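Local atomic coordinates of putative secreted lipase (Streptomyces sp. W007, PDB entry 5H6B), a protein that probably hydrolyses the ester bonds of triacylglycerols, acting as a secreted, thermostable lipase of the alpha/beta-hydrolase clan. Residues N41-D44 and N45-L49; E85-D88 and V89-K93; T141-L144 and G145-K148; K93-A97 and T98-K102; T256-T259 and C260-I264. One frame throughout, in Å; residues are numbered along the deposited sequence.

Contact 1. Residues N41-D44 and N45-L49. With ZN (zinc ion), chain B.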
loop_
_atom_site.group_PDB
_atom_site.type_symbol
_atom_site.label_atom_id
_atom_site.label_comp_id
_atom_site.label_asym_id
_atom_site.label_seq_id
_atom_site.Cartn_x
_atom_site.Cartn_y
_atom_site.Cartn_z
ATOM N N ASN A 41 -5.023 -7.369 7.058
ATOM C CA ASN A 41 -3.895 -7.782 7.879
ATOM C C ASN A 41 -2.709 -8.198 7.007
ATOM O O ASN A 41 -2.796 -8.222 5.764
ATOM C CB ASN A 41 -4.332 -8.922 8.823
ATOM C CG ASN A 41 -4.797 -10.143 8.067
ATOM O OD1 ASN A 41 -4.029 -10.746 7.335
ATOM N ND2 ASN A 41 -6.063 -10.502 8.226
ATOM N N SER A 42 -1.621 -8.552 7.685
ATOM C CA SER A 42 -0.350 -8.894 7.057
ATOM C C SER A 42 -0.356 -10.111 6.157
ATOM O O SER A 42 0.574 -10.254 5.347
ATOM C CB SER A 42 0.709 -9.129 8.128
ATOM O OG SER A 42 0.371 -10.268 8.874
ATOM N N ILE A 43 -1.337 -11.002 6.329
ATOM C CA ILE A 43 -1.392 -12.252 5.544
ATOM C C ILE A 43 -2.428 -12.196 4.423
ATOM O O ILE A 43 -2.096 -12.435 3.269
ATOM C CB ILE A 43 -1.670 -13.491 6.434
ATOM C CG1 ILE A 43 -0.621 -13.618 7.543
ATOM C CG2 ILE A 43 -1.748 -14.771 5.600
ATOM C CD1 ILE A 43 0.812 -13.449 7.089
ATOM N N ASP A 44 -3.666 -11.880 4.779
ATOM C CA ASP A 44 -4.816 -12.026 3.872
ATOM C C ASP A 44 -4.820 -11.083 2.691
ATOM O O ASP A 44 -5.256 -11.468 1.602
ATOM C CB ASP A 44 -6.145 -11.861 4.632
ATOM C CG ASP A 44 -6.405 -12.994 5.599
ATOM O OD1 ASP A 44 -5.968 -14.124 5.330
ATOM O OD2 ASP A 44 -7.047 -12.761 6.639
ATOM N N ASN A 45 -4.343 -9.859 2.900
ATOM C CA ASN A 45 -4.259 -8.891 1.804
ATOM C C ASN A 45 -3.283 -9.394 0.725
ATOM O O ASN A 45 -3.439 -9.073 -0.439
ATOM C CB ASN A 45 -3.820 -7.515 2.328
ATOM C CG ASN A 45 -4.331 -6.343 1.467
ATOM O OD1 ASN A 45 -4.316 -6.368 0.231
ATOM N ND2 ASN A 45 -4.754 -5.302 2.128
ATOM N N TRP A 46 -2.306 -10.211 1.128
ATOM C CA TRP A 46 -1.134 -10.478 0.319
ATOM C C TRP A 46 -0.963 -11.930 -0.100
ATOM O O TRP A 46 0.110 -12.291 -0.585
ATOM C CB TRP A 46 0.108 -9.972 1.066
ATOM C CG TRP A 46 -0.037 -8.544 1.469
ATOM C CD1 TRP A 46 0.054 -8.039 2.729
ATOM C CD2 TRP A 46 -0.318 -7.423 0.607
ATOM N NE1 TRP A 46 -0.144 -6.688 2.709
ATOM C CE2 TRP A 46 -0.386 -6.284 1.420
ATOM C CE3 TRP A 46 -0.502 -7.278 -0.774
ATOM C CZ2 TRP A 46 -0.638 -5.018 0.911
ATOM C CZ3 TRP A 46 -0.770 -6.001 -1.288
ATOM C CH2 TRP A 46 -0.827 -4.892 -0.446
ATOM N N LEU A 47 -2.016 -12.749 0.023
ATOM C CA LEU A 47 -1.954 -14.159 -0.409
ATOM C C LEU A 47 -1.615 -14.362 -1.898
ATOM O O LEU A 47 -1.065 -15.402 -2.247
ATOM C CB LEU A 47 -3.250 -14.912 -0.085
ATOM C CG LEU A 47 -3.525 -15.132 1.412
ATOM C CD1 LEU A 47 -4.922 -15.699 1.593
ATOM C CD2 LEU A 47 -2.494 -16.047 2.044
ATOM N N VAL A 48 -1.939 -13.399 -2.767
ATOM C CA VAL A 48 -1.513 -13.487 -4.162
ATOM C C VAL A 48 -0.196 -12.743 -4.369
ATOM O O VAL A 48 0.765 -13.333 -4.849
ATOM C CB VAL A 48 -2.613 -13.013 -5.141
ATOM C CG1 VAL A 48 -2.105 -13.030 -6.581
ATOM C CG2 VAL A 48 -3.851 -13.899 -5.009
ATOM N N LEU A 49 -0.140 -11.470 -3.990
ATOM C CA LEU A 49 1.040 -10.639 -4.290
ATOM C C LEU A 49 2.341 -11.077 -3.644
ATOM O O LEU A 49 3.385 -10.998 -4.296
ATOM C CB LEU A 49 0.811 -9.162 -3.961
ATOM C CG LEU A 49 2.004 -8.213 -4.199
ATOM C CD1 LEU A 49 2.448 -8.239 -5.661
ATOM C CD2 LEU A 49 1.683 -6.782 -3.761
HETATM ZN ZN ZN B . -6.184 -15.561 6.916
HETATM O O HOH W 1 -5.227 -17.326 5.272
HETATM O O HOH W 2 -5.280 -15.161 8.726
#
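Ile-43 meets Trp-46 and Leu-47 in the tight turns that lead from strand 32-35 toward helix 49-54. The one backbone hydrogen bond between 41-44 and 45-49 is the i to i+3 bond from Trp-46 N to Ile-43 O, 3.1 Å. Side-chain hydrogen bonds brace the turn: Asn-41 OD1 accepts from Ile-43 N at 2.9 Å, an Asx turn, and from Asp-44 N at 2.8 Å, which extends it to an Asx motif. With CG of Asp-44 beside its backbone N (chi1 -68°), the carboxylate swings back to the Asn-41 amide, and Asn-41 ND2 donates almost straight (175°) to Asp-44 OD2 from above the carboxylate plane. The apolar part is slight, Ile-43 CG2 touching Leu-47 CD2 at 3.9 Å. At the indole edge, Trp-46 CD1 comes to 3.5 Å from Ser-42 O, near the ring plane. Trp-46 itself packs on Leu-34 and His-108. Metal binding adds the last element: Asp-44 OD1 binds a zinc ion at 2.2 Å, joined by two waters and one atom from elsewhere. With one oxygen on the zinc and the other on the Asn-41 amide, the Asp-44 carboxylate is held through both oxygens, which limits its rotation and probably stabilises its negative charge.

Contact 2. Residues E85-D88 and V89-K93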
loop_
_atom_site.group_PDB
_atom_site.type_symbol
_atom_site.label_atom_id
_atom_site.label_comp_id
_atom_site.label_asym_id
_atom_site.label_seq_id
_atom_site.Cartn_x
_atom_site.Cartn_y
_atom_site.Cartn_z
ATOM N N GLU A 85 3.882 5.150 12.826
ATOM C CA GLU A 85 4.974 4.834 13.754
ATOM C C GLU A 85 5.247 3.343 13.793
ATOM O O GLU A 85 6.406 2.942 13.834
ATOM C CB GLU A 85 4.724 5.392 15.165
ATOM C CG GLU A 85 5.784 5.043 16.231
ATOM C CD GLU A 85 7.251 5.298 15.817
ATOM O OE1 GLU A 85 7.536 6.275 15.073
ATOM O OE2 GLU A 85 8.134 4.509 16.250
ATOM N N GLN A 86 4.205 2.512 13.744
ATOM C CA GLN A 86 4.413 1.043 13.646
ATOM C C GLN A 86 5.200 0.670 12.386
ATOM O O GLN A 86 6.072 -0.211 12.409
ATOM C CB GLN A 86 3.086 0.290 13.631
ATOM C CG GLN A 86 2.285 0.377 14.904
ATOM C CD GLN A 86 0.938 -0.275 14.742
ATOM O OE1 GLN A 86 0.007 0.311 14.199
ATOM N NE2 GLN A 86 0.826 -1.501 15.206
ATOM N N LEU A 87 4.867 1.345 11.288
ATOM C CA LEU A 87 5.553 1.157 10.008
ATOM C C LEU A 87 7.032 1.538 10.133
ATOM O O LEU A 87 7.907 0.810 9.643
ATOM C CB LEU A 87 4.862 1.983 8.905
ATOM C CG LEU A 87 5.531 2.024 7.530
ATOM C CD1 LEU A 87 5.575 0.635 6.922
ATOM C CD2 LEU A 87 4.824 3.005 6.604
ATOM N N ASP A 88 7.283 2.671 10.797
ATOM C CA ASP A 88 8.641 3.149 11.112
ATOM C C ASP A 88 9.490 2.068 11.786
ATOM O O ASP A 88 10.541 1.678 11.245
ATOM C CB ASP A 88 8.563 4.418 11.983
ATOM C CG ASP A 88 9.901 5.150 12.128
ATOM O OD1 ASP A 88 10.963 4.659 11.657
ATOM O OD2 ASP A 88 9.861 6.239 12.736
ATOM N N VAL A 89 9.017 1.575 12.936
ATOM C CA VAL A 89 9.680 0.471 13.675
ATOM C C VAL A 89 9.866 -0.767 12.782
ATOM O O VAL A 89 10.941 -1.391 12.766
ATOM C CB VAL A 89 8.877 0.078 14.945
ATOM C CG1 VAL A 89 9.363 -1.241 15.543
ATOM C CG2 VAL A 89 8.938 1.193 15.985
ATOM N N PHE A 90 8.825 -1.112 12.027
ATOM C CA PHE A 90 8.870 -2.309 11.174
ATOM C C PHE A 90 9.923 -2.208 10.055
ATOM O O PHE A 90 10.651 -3.175 9.808
ATOM C CB PHE A 90 7.482 -2.617 10.606
ATOM C CG PHE A 90 7.395 -3.940 9.895
ATOM C CD1 PHE A 90 7.130 -5.100 10.596
ATOM C CD2 PHE A 90 7.579 -4.023 8.514
ATOM C CE1 PHE A 90 7.041 -6.319 9.945
ATOM C CE2 PHE A 90 7.483 -5.234 7.856
ATOM C CZ PHE A 90 7.215 -6.389 8.576
ATOM N N VAL A 91 10.009 -1.058 9.385
ATOM C CA VAL A 91 11.027 -0.868 8.338
ATOM C C VAL A 91 12.448 -0.943 8.930
ATOM O O VAL A 91 13.316 -1.587 8.349
ATOM C CB VAL A 91 10.839 0.448 7.535
ATOM C CG1 VAL A 91 12.015 0.684 6.584
ATOM C CG2 VAL A 91 9.545 0.418 6.733
ATOM N N ASP A 92 12.669 -0.292 10.074
ATOM C CA ASP A 92 13.968 -0.357 10.777
ATOM C C ASP A 92 14.351 -1.810 11.067
ATOM O O ASP A 92 15.470 -2.227 10.784
ATOM C CB ASP A 92 13.949 0.472 12.078
ATOM C CG ASP A 92 13.891 1.992 11.826
ATOM O OD1 ASP A 92 14.361 2.463 10.770
ATOM O OD2 ASP A 92 13.378 2.734 12.696
ATOM N N LYS A 93 13.395 -2.578 11.575
ATOM C CA LYS A 93 13.579 -4.007 11.881
ATOM C C LYS A 93 13.903 -4.869 10.656
ATOM O O LYS A 93 14.711 -5.807 10.738
ATOM C CB LYS A 93 12.315 -4.516 12.579
ATOM C CG LYS A 93 12.288 -5.978 13.005
ATOM C CD LYS A 93 10.954 -6.332 13.659
ATOM C CE LYS A 93 10.619 -5.387 14.813
ATOM N NZ LYS A 93 9.672 -5.978 15.792
#
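Val-91 N donates to Leu-87 O at 2.8 Å, and this is the shortest hydrogen bond between 85-88 and 89-93. It belongs to a run of four i to i+4 bonds, which also includes Val-89 N to Glu-85 O at 3.1 Å and Asp-92 N to Asp-88 O at 3.1 Å; regular alpha-helix is therefore continuous through the whole region. One turn apart on its flank, Asp-88 OD1 and Asp-92 OD2 approach to 3.3 Å, their carboxylate planes 61° apart. The two groups converge because their first torsions differ: CG of Asp-88 stands opposite its backbone N (chi1 -168°) and leans forward along the helix, whereas CG of Asp-92 lies beside its N (chi1 -70°) and leans back. Such closeness would be costly for bare anions, but both residues bind a zinc ion, whose positive charge probably offsets it. Asp-92 OD1 also has a long, weak ion pair with Lys-127. On another flank, Leu-87 and Val-91 point the same way, with Leu-87 CD1 and Val-91 CG2 4.0 Å apart. A different face again carries Glu-85 and Val-89, where the bent chain of Glu-85 brings its OE2 within 3.4 Å of Val-89 CG2. Helix 80-98 packs beside helix 115-121, through Leu-87, Asp-88 and Val-91 on Tyr-118, and on the central sheet through Phe-90, which lies on Phe-61 and Leu-63 of strand 59-63 and on Val-33 of strand 32-35.

Contact 3. Residues T141-L144 and G145-K148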
loop_
_atom_site.group_PDB
_atom_site.type_symbol
_atom_site.label_atom_id
_atom_site.label_comp_id
_atom_site.label_asym_id
_atom_site.label_seq_id
_atom_site.Cartn_x
_atom_site.Cartn_y
_atom_site.Cartn_z
ATOM N N THR A 141 -10.995 10.188 1.695
ATOM C CA THR A 141 -12.219 9.659 1.095
ATOM C C THR A 141 -13.407 10.107 1.972
ATOM O O THR A 141 -13.289 11.095 2.691
ATOM C CB THR A 141 -12.132 8.119 0.955
ATOM O OG1 THR A 141 -13.319 7.618 0.353
ATOM C CG2 THR A 141 -11.942 7.411 2.319
ATOM N N THR A 142 -14.534 9.402 1.916
ATOM C CA THR A 142 -15.675 9.656 2.812
ATOM C C THR A 142 -16.006 8.423 3.655
ATOM O O THR A 142 -15.657 7.275 3.298
ATOM C CB THR A 142 -16.937 10.077 2.024
ATOM O OG1 THR A 142 -17.395 8.985 1.222
ATOM C CG2 THR A 142 -16.641 11.278 1.110
ATOM N N LEU A 143 -16.690 8.665 4.777
ATOM C CA LEU A 143 -17.186 7.574 5.612
ATOM C C LEU A 143 -18.119 6.665 4.810
ATOM O O LEU A 143 -18.085 5.447 4.987
ATOM C CB LEU A 143 -17.874 8.091 6.880
ATOM C CG LEU A 143 -16.953 8.693 7.945
ATOM C CD1 LEU A 143 -17.787 9.356 9.029
ATOM C CD2 LEU A 143 -16.025 7.646 8.550
ATOM N N LEU A 144 -18.899 7.266 3.909
ATOM C CA LEU A 144 -19.803 6.543 2.994
ATOM C C LEU A 144 -19.038 5.598 2.064
ATOM O O LEU A 144 -19.405 4.427 1.912
ATOM C CB LEU A 144 -20.620 7.547 2.155
ATOM C CG LEU A 144 -21.647 7.008 1.146
ATOM C CD1 LEU A 144 -22.751 6.223 1.864
ATOM C CD2 LEU A 144 -22.227 8.154 0.319
ATOM N N GLY A 145 -17.987 6.130 1.442
ATOM C CA GLY A 145 -17.043 5.333 0.665
ATOM C C GLY A 145 -16.448 4.169 1.457
ATOM O O GLY A 145 -16.417 3.037 0.975
ATOM N N LEU A 146 -16.020 4.436 2.684
ATOM C CA LEU A 146 -15.466 3.376 3.537
ATOM C C LEU A 146 -16.489 2.307 3.900
ATOM O O LEU A 146 -16.126 1.128 4.018
ATOM C CB LEU A 146 -14.821 3.954 4.793
ATOM C CG LEU A 146 -13.576 4.818 4.517
ATOM C CD1 LEU A 146 -13.231 5.647 5.750
ATOM C CD2 LEU A 146 -12.382 3.970 4.085
ATOM N N THR A 147 -17.762 2.691 4.032
ATOM C CA THR A 147 -18.830 1.707 4.252
ATOM C C THR A 147 -18.971 0.727 3.079
ATOM O O THR A 147 -19.471 -0.372 3.256
ATOM C CB THR A 147 -20.212 2.359 4.533
ATOM O OG1 THR A 147 -20.679 3.051 3.369
ATOM C CG2 THR A 147 -20.156 3.321 5.731
ATOM N N LYS A 148 -18.518 1.107 1.889
ATOM C CA LYS A 148 -18.521 0.188 0.752
ATOM C C LYS A 148 -17.502 -0.958 0.848
ATOM O O LYS A 148 -17.584 -1.914 0.069
ATOM C CB LYS A 148 -18.397 0.958 -0.566
ATOM C CG LYS A 148 -19.515 1.981 -0.729
ATOM C CD LYS A 148 -19.878 2.227 -2.185
ATOM C CE LYS A 148 -20.739 3.476 -2.338
ATOM N NZ LYS A 148 -21.960 3.381 -1.489
#
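Thr-142 OG1 takes the N-H of Gly-145 at 2.9 Å, nearly straight at 167°. The conformation behind this bond is specific: OG1 sits in the crowded position between the backbone N and the carbonyl carbon (chi1 66°), which turns the hydroxyl oxygen toward the first helical turn. Thr-141 is arranged differently. Its OG1 points opposite the backbone N and is hydrogen-bonded to Val-202 O, and this leaves the methyl to face the helix, where Thr-141 CG2 meets Leu-146 CG at 3.8 Å and Leu-146 CD2 at 3.9 Å. Leu-146 keeps CG beside its own N (chi1 -66°), with the side chain folded back over the preceding residues, so that Leu-146 CG also lies 3.4 Å from Thr-142 O. Thr-142 O already accepts from Leu-146 N at 2.9 Å, and Thr-147 N bonds to Leu-143 O in the next i to i+4 step. Thr-147 has the same first torsion as Thr-142, but its OG1 turns back toward Leu-144 O; the modelled separation is too short for its length to be trusted. The bond from Lys-148 N to Leu-144 O is weak at 3.4 Å, while Lys-148 N also reaches Gly-145 O at 3.0 Å, a tightening of the spiral. Leu-143 turns from the helix onto Asp-162 and Val-171. Taken together, these features describe a short helix, 143-147, begun by a threonine N-cap whose side chain supplies an acceptor for an otherwise unmatched first-turn N-H.

Contact 4. Residues K93-A97 and T98-K102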
loop_
_atom_site.group_PDB
_atom_site.type_symbol
_atom_site.label_atom_id
_atom_site.label_comp_id
_atom_site.label_asym_id
_atom_site.label_seq_id
_atom_site.Cartn_x
_atom_site.Cartn_y
_atom_site.Cartn_z
ATOM N N LYS A 93 13.395 -2.578 11.575
ATOM C CA LYS A 93 13.579 -4.007 11.881
ATOM C C LYS A 93 13.903 -4.869 10.656
ATOM O O LYS A 93 14.711 -5.807 10.738
ATOM C CB LYS A 93 12.315 -4.516 12.579
ATOM C CG LYS A 93 12.288 -5.978 13.005
ATOM C CD LYS A 93 10.954 -6.332 13.659
ATOM C CE LYS A 93 10.619 -5.387 14.813
ATOM N NZ LYS A 93 9.672 -5.978 15.792
ATOM N N VAL A 94 13.277 -4.556 9.525
ATOM C CA VAL A 94 13.559 -5.262 8.260
ATOM C C VAL A 94 14.956 -4.883 7.712
ATOM O O VAL A 94 15.686 -5.739 7.182
ATOM C CB VAL A 94 12.441 -4.997 7.200
ATOM C CG1 VAL A 94 12.802 -5.562 5.836
ATOM C CG2 VAL A 94 11.108 -5.586 7.650
ATOM N N LEU A 95 15.311 -3.605 7.823
ATOM C CA LEU A 95 16.638 -3.139 7.395
ATOM C C LEU A 95 17.758 -3.649 8.322
ATOM O O LEU A 95 18.761 -4.172 7.829
ATOM C CB LEU A 95 16.664 -1.610 7.253
ATOM C CG LEU A 95 15.726 -1.056 6.163
ATOM C CD1 LEU A 95 15.841 0.462 6.046
ATOM C CD2 LEU A 95 15.980 -1.712 4.814
ATOM N N ASP A 96 17.559 -3.546 9.642
ATOM C CA ASP A 96 18.488 -4.124 10.644
ATOM C C ASP A 96 18.793 -5.599 10.372
ATOM O O ASP A 96 19.917 -6.018 10.554
ATOM C CB ASP A 96 17.965 -3.967 12.091
ATOM C CG ASP A 96 17.987 -2.510 12.594
ATOM O OD1 ASP A 96 18.516 -1.613 11.899
ATOM O OD2 ASP A 96 17.459 -2.253 13.702
ATOM N N ALA A 97 17.804 -6.365 9.911
ATOM C CA ALA A 97 17.956 -7.804 9.660
ATOM C C ALA A 97 18.543 -8.153 8.288
ATOM O O ALA A 97 19.412 -9.025 8.175
ATOM C CB ALA A 97 16.614 -8.499 9.839
ATOM N N THR A 98 18.050 -7.498 7.241
ATOM C CA THR A 98 18.506 -7.782 5.872
ATOM C C THR A 98 19.890 -7.222 5.613
ATOM O O THR A 98 20.640 -7.781 4.816
ATOM C CB THR A 98 17.547 -7.208 4.792
ATOM O OG1 THR A 98 17.318 -5.798 5.012
ATOM C CG2 THR A 98 16.229 -7.972 4.798
ATOM N N GLY A 99 20.199 -6.099 6.262
ATOM C CA GLY A 99 21.397 -5.328 5.969
ATOM C C GLY A 99 21.207 -4.213 4.949
ATOM O O GLY A 99 22.038 -3.312 4.879
ATOM N N ALA A 100 20.124 -4.242 4.167
ATOM C CA ALA A 100 19.960 -3.300 3.057
ATOM C C ALA A 100 19.853 -1.849 3.538
ATOM O O ALA A 100 19.430 -1.597 4.667
ATOM C CB ALA A 100 18.750 -3.669 2.217
ATOM N N PRO A 101 20.269 -0.890 2.691
ATOM C CA PRO A 101 20.162 0.526 3.061
ATOM C C PRO A 101 18.730 1.085 2.973
ATOM O O PRO A 101 18.387 2.029 3.688
ATOM C CB PRO A 101 21.082 1.224 2.042
ATOM C CG PRO A 101 21.112 0.325 0.861
ATOM C CD PRO A 101 20.922 -1.076 1.375
ATOM N N LYS A 102 17.925 0.541 2.065
ATOM C CA LYS A 102 16.567 1.019 1.847
ATOM C C LYS A 102 15.615 -0.128 1.510
ATOM O O LYS A 102 16.014 -1.161 0.959
ATOM C CB LYS A 102 16.545 2.061 0.720
ATOM C CG LYS A 102 17.272 3.362 1.038
ATOM C CD LYS A 102 17.301 4.285 -0.167
ATOM C CE LYS A 102 17.540 5.728 0.237
ATOM N NZ LYS A 102 17.799 6.560 -0.958
#
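Leu-95 and Gly-99 mark the end of helix 80-98, where the last i to i+4 bond, Gly-99 N to Leu-95 O at 2.9 Å, is followed by a positive phi of 93° at Gly-99. One residue earlier, Val-94 O is gripped twice by Thr-98: the backbone N donates at 2.9 Å and the hydroxyl OG1 at 2.7 Å, from opposite faces of the carbonyl plane. A chi1 of 53° puts OG1 of Thr-98 back over the preceding turn, while Thr-98 CG2 lies 3.3 Å from Val-94 O. Thr-98 OG1 in turn accepts a weak bond, 3.3 Å, from Ala-100 N, so it joins the last helical turn to the departing chain. This helix is the connection of a beta-alpha-beta crossover in the parallel sheet, leading from strand 59-63 to strand 103-108 past strand 32-35 between them. Beyond the glycine the chain doubles back beside Leu-95, whose two methyls touch separate parts of it: CD2 lies 3.5 Å from Ala-100 O and 4.3 Å from Ala-100 CB, and CD1 3.8 Å from Pro-101 O. On the sheet side, Val-94 and Thr-98 both pack on Phe-61 of strand 59-63, and Val-94 and Ala-100 share Pro-31.

Contact 5. Residues T256-T259 and C260-I264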
loop_
_atom_site.group_PDB
_atom_site.type_symbol
_atom_site.label_atom_id
_atom_site.label_comp_id
_atom_site.label_asym_id
_atom_site.label_seq_id
_atom_site.Cartn_x
_atom_site.Cartn_y
_atom_site.Cartn_z
ATOM N N THR A 256 8.354 -4.691 -18.396
ATOM C CA THR A 256 7.761 -4.958 -19.717
ATOM C C THR A 256 6.304 -4.492 -19.687
ATOM O O THR A 256 5.657 -4.554 -18.637
ATOM C CB THR A 256 7.834 -6.455 -20.091
ATOM O OG1 THR A 256 7.084 -7.237 -19.145
ATOM C CG2 THR A 256 9.287 -6.936 -20.097
ATOM N N PRO A 257 5.775 -4.010 -20.822
ATOM C CA PRO A 257 4.433 -3.436 -20.729
ATOM C C PRO A 257 3.414 -4.419 -20.154
ATOM O O PRO A 257 3.475 -5.623 -20.431
ATOM C CB PRO A 257 4.090 -3.069 -22.180
ATOM C CG PRO A 257 5.405 -2.978 -22.874
ATOM C CD PRO A 257 6.287 -3.991 -22.203
ATOM N N THR A 258 2.515 -3.895 -19.329
ATOM C CA THR A 258 1.451 -4.682 -18.731
ATOM C C THR A 258 0.206 -4.628 -19.633
ATOM O O THR A 258 -0.311 -3.553 -19.934
ATOM C CB THR A 258 1.148 -4.187 -17.307
ATOM O OG1 THR A 258 2.351 -4.222 -16.518
ATOM C CG2 THR A 258 0.121 -5.106 -16.652
ATOM N N THR A 259 -0.255 -5.799 -20.060
ATOM C CA THR A 259 -1.433 -5.927 -20.905
ATOM C C THR A 259 -2.408 -6.914 -20.242
ATOM O O THR A 259 -2.109 -7.455 -19.177
ATOM C CB THR A 259 -1.056 -6.438 -22.324
ATOM O OG1 THR A 259 -0.670 -7.810 -22.259
ATOM C CG2 THR A 259 0.099 -5.647 -22.917
ATOM N N CYS A 260 -3.552 -7.156 -20.884
ATOM C CA CYS A 260 -4.501 -8.186 -20.444
ATOM C C CYS A 260 -3.868 -9.602 -20.276
ATOM O O CYS A 260 -4.319 -10.397 -19.433
ATOM C CB CYS A 260 -5.695 -8.234 -21.401
ATOM S SG CYS A 260 -6.624 -6.660 -21.545
ATOM N N ALA A 261 -2.818 -9.898 -21.054
ATOM C CA ALA A 261 -2.102 -11.180 -20.980
ATOM C C ALA A 261 -1.511 -11.463 -19.608
ATOM O O ALA A 261 -1.289 -12.623 -19.268
ATOM C CB ALA A 261 -1.012 -11.250 -22.036
ATOM N N SER A 262 -1.281 -10.428 -18.801
ATOM C CA SER A 262 -0.823 -10.642 -17.424
ATOM C C SER A 262 -1.861 -11.246 -16.468
ATOM O O SER A 262 -1.521 -11.519 -15.331
ATOM C CB SER A 262 -0.306 -9.334 -16.829
ATOM O OG SER A 262 0.740 -8.807 -17.611
ATOM N N VAL A 263 -3.107 -11.453 -16.902
ATOM C CA VAL A 263 -4.187 -11.898 -15.996
ATOM C C VAL A 263 -3.900 -13.226 -15.284
ATOM O O VAL A 263 -4.398 -13.439 -14.183
ATOM C CB VAL A 263 -5.564 -11.958 -16.711
ATOM C CG1 VAL A 263 -5.682 -13.203 -17.580
ATOM C CG2 VAL A 263 -6.716 -11.892 -15.710
ATOM N N ILE A 264 -3.099 -14.097 -15.898
ATOM C CA ILE A 264 -2.677 -15.365 -15.270
ATOM C C ILE A 264 -1.664 -15.190 -14.121
ATOM O O ILE A 264 -0.903 -14.219 -14.065
ATOM C CB ILE A 264 -2.173 -16.361 -16.367
ATOM C CG1 ILE A 264 -3.378 -16.914 -17.139
ATOM C CG2 ILE A 264 -1.324 -17.503 -15.804
ATOM C CD1 ILE A 264 -4.451 -17.556 -16.271
#
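Thr-259 supplies both acceptors that tie 256-259 to 260-264. Thr-259 O takes the N-H of Ser-262 at 3.1 Å, and the bond is fairly straight at the hydrogen (159°). The side-chain oxygen takes the donor one residue earlier, Ala-261 N to Thr-259 OG1 at 3.2 Å. This depends on the rotation of the threonine: with chi1 at 71°, OG1 of Thr-259 lies forward over the following peptides and CB of Ala-261 comes to 3.5 Å from it. One step later Val-263 N finds Cys-260 O at 3.0 Å, so the donors of Ala-261, Ser-262 and Val-263 are all met locally, two by carbonyls and one by a hydroxyl oxygen. Thr-258 is satisfied elsewhere, its OG1 being hydrogen-bonded to Glu-245 and His-244 of helix 240-250, while Thr-258 CG2, the methyl, touches Ser-262 OG at 3.9 Å. The same helix binds Thr-256 O through a hydrogen bond from the side-chain amide of Asn-248. Cys-260 adds a covalent tie, its SG forming a disulfide with Cys-225. Side-chain acceptance from two residues on is the signature of an ST turn, and the consecutive i to i+3 bonds that follow mark a short 3-10 segment, 260-262, which curls the C-terminal tail.

Along the chain the order is contact 1, contact 2, contact 4, contact 3, contact 5. Contacts 2 and 4 share Lys-93 and helix 80-98, their centres about 11 Å apart, so one helix carries a zinc site and then its own C-terminal end. Contact 1, in the loop between strand 32-35 and helix 49-54, has its centre about 18 Å from that of contact 2. Contacts 3 and 4 lie on opposite sides of the chain's centre, about 36 Å between centres; contacts 2 and 5 do likewise, at about 33 Å. None of the other pairs touches. Spread around the parallel sheet are thus zinc-binding residues in contacts 1 and 2, a helix start in contact 3 and a disulfide in contact 5.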